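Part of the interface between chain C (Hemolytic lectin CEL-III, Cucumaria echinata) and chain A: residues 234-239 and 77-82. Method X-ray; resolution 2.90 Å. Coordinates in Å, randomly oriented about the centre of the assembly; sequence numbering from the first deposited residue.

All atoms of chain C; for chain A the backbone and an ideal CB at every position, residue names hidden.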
# COMPACT_ATOMS: atom_id res chain seq x y z
N ARG C 234 52.58 26.31 27.69
CA ARG C 234 51.65 25.25 27.92
C ARG C 234 52.38 24.19 28.73
O ARG C 234 52.65 23.11 28.21
CB ARG C 234 51.23 24.70 26.56
CG ARG C 234 49.87 24.03 26.49
CD ARG C 234 49.58 23.62 25.07
NE ARG C 234 48.29 22.95 25.00
CZ ARG C 234 48.12 21.64 24.81
NH1 ARG C 234 49.17 20.83 24.66
NH2 ARG C 234 46.87 21.15 24.76
N PRO C 235 52.73 24.49 30.01
CA PRO C 235 53.50 23.54 30.84
C PRO C 235 52.80 22.21 31.05
O PRO C 235 51.64 22.18 31.47
CB PRO C 235 53.63 24.26 32.19
CG PRO C 235 52.54 25.28 32.19
CD PRO C 235 52.38 25.70 30.77
N ASN C 236 53.50 21.13 30.75
CA ASN C 236 52.97 19.77 30.87
C ASN C 236 52.48 19.49 32.29
O ASN C 236 51.61 18.64 32.50
CB ASN C 236 54.05 18.77 30.46
CG ASN C 236 53.67 17.33 30.78
OD1 ASN C 236 52.75 16.77 30.18
ND2 ASN C 236 54.41 16.71 31.70
N ALA C 237 53.05 20.22 33.26
CA ALA C 237 52.74 20.04 34.69
C ALA C 237 51.29 20.35 35.04
O ALA C 237 50.73 19.74 35.97
CB ALA C 237 53.68 20.89 35.54
N TYR C 238 50.68 21.28 34.31
CA TYR C 238 49.30 21.69 34.55
C TYR C 238 48.26 21.07 33.61
O TYR C 238 47.11 21.52 33.58
CB TYR C 238 49.19 23.21 34.56
CG TYR C 238 49.65 23.84 35.84
CD1 TYR C 238 50.71 24.74 35.86
CD2 TYR C 238 49.00 23.55 37.05
CE1 TYR C 238 51.12 25.33 37.05
CE2 TYR C 238 49.41 24.12 38.24
CZ TYR C 238 50.47 25.01 38.24
OH TYR C 238 50.86 25.58 39.43
N CYS C 239 48.66 20.05 32.87
CA CYS C 239 47.76 19.35 31.96
C CYS C 239 47.08 18.18 32.63
O CYS C 239 47.59 17.62 33.58
CB CYS C 239 48.52 18.85 30.73
SG CYS C 239 49.22 20.19 29.73
N UNK A 77 45.85 25.69 46.52
CA UNK A 77 46.44 25.27 45.25
C UNK A 77 47.80 24.60 45.41
O UNK A 77 48.62 25.06 46.19
CB UNK A 77 46.58 26.48 44.32
N UNK A 78 48.02 23.52 44.67
CA UNK A 78 49.31 22.87 44.60
C UNK A 78 50.22 23.66 43.69
O UNK A 78 49.88 23.92 42.53
CB UNK A 78 49.17 21.43 44.11
N UNK A 79 51.38 24.06 44.21
CA UNK A 79 52.43 24.59 43.35
C UNK A 79 53.05 23.41 42.61
O UNK A 79 53.73 22.59 43.22
CB UNK A 79 53.48 25.36 44.15
N UNK A 80 52.79 23.31 41.31
CA UNK A 80 53.17 22.11 40.54
C UNK A 80 54.26 22.38 39.52
O UNK A 80 54.88 21.45 38.99
CB UNK A 80 51.95 21.54 39.82
N UNK A 81 54.48 23.67 39.27
CA UNK A 81 55.47 24.16 38.32
C UNK A 81 56.29 25.27 38.98
O UNK A 81 55.73 26.15 39.62
CB UNK A 81 54.80 24.66 37.04
N UNK A 82 57.63 25.24 38.81
CA UNK A 82 58.41 24.32 37.97
C UNK A 82 58.45 22.89 38.51
O UNK A 82 58.67 21.93 37.76
CB UNK A 82 59.84 24.84 37.83

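Chain C offers a compact, largely apolar surface here. A short 3-10 segment spans 236-237, and Pro C235, Ala C237 and the ring of Tyr C238 lie near chain A.

Position 77 of chain A has its CB sideways, and nothing of this stretch of chain C lies within 5.5 Å of its ideal CB. The phi of -51° and psi of 138° suit an extended residue, proline included. The residue is Pro A77, and it makes no contact with this stretch.

Position 78 is also sideways and out of reach at its CB. Many side chains would fit. What meets chain C is the backbone: the carbonyl oxygen, Cys A78 O, lies at the edge of the Tyr C238 ring, 3.7 Å from Tyr C238 OH. The residue is Cys A78, whose side chain is bonded covalently elsewhere in the structure.

Position 79 points its CB away, and the ideal CB is 5.4 Å from Tyr C238 OH. Many residues would do. Thr A79 is found, and it barely touches this stretch.

Position 80 points toward chain C. Its ideal CB is 3.9 Å from Tyr C238 CE2 and 4.4 Å from Ala C237 O. An aromatic ring so close favours an apolar side chain: leucine, isoleucine, valine or methionine would all be reasonable. The residue is Leu A80. With chi1 at -70° (m) and chi2 at 160° (t), it brings Leu A80 CD1 to 3.8 Å from Tyr C238 CE2. Its backbone also takes part, since Leu A80 O packs 3.7 Å from Ala C237 CB. Leu A80 N is 3.5 Å from Tyr C238 OH, but no hydrogen bond forms.

Position 81 also points toward chain C, and its CA is 6.1 Å from Ala C237 CA, the nearest such pair. The ideal CB lies 3.7 Å from Tyr C238 CE1, 4.2 Å from Ala C237 CB and 5.0 Å from Pro C235 CB. No charge is offered by these three neighbours, so a broad apolar or aromatic side chain suits, and a long aliphatic one could also serve. The residue is Tyr A81. Its chi1 of -174° (t) carries the ring past Ala C237 to Pro C235. Pro C235 CB sits over one face of the Tyr A81 ring, 4.1 Å from its centroid, in a CH-pi contact. Ala C237 CB lies at the ring edge, 4.1 Å from Tyr A81 CD1.

Position 82 points away from this stretch. The peptide before it is cis, which strongly suggests proline. Pro A82 is found.

Chain A (77-82) PCTLYP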
# COMPACT_ATOMS: atom_id res chain seq x y z
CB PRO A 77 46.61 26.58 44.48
CG PRO A 77 45.51 27.44 44.97
CD PRO A 77 45.26 27.04 46.41
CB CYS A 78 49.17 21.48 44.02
SG CYS A 78 48.07 20.38 44.91
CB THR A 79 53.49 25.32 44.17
OG1 THR A 79 52.87 26.40 44.87
CG2 THR A 79 54.58 25.86 43.27
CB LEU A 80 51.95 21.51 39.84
CG LEU A 80 50.89 20.85 40.72
CD1 LEU A 80 49.58 20.78 39.96
CD2 LEU A 80 51.32 19.46 41.19
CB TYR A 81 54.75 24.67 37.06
CG TYR A 81 55.66 25.08 35.93
CD1 TYR A 81 56.14 24.14 35.00
CD2 TYR A 81 56.05 26.42 35.77
CE1 TYR A 81 56.97 24.52 33.95
CE2 TYR A 81 56.88 26.82 34.73
CZ TYR A 81 57.34 25.86 33.82
OH TYR A 81 58.17 26.26 32.79
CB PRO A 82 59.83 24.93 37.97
CG PRO A 82 59.67 26.30 38.57
CD PRO A 82 58.50 26.21 39.50
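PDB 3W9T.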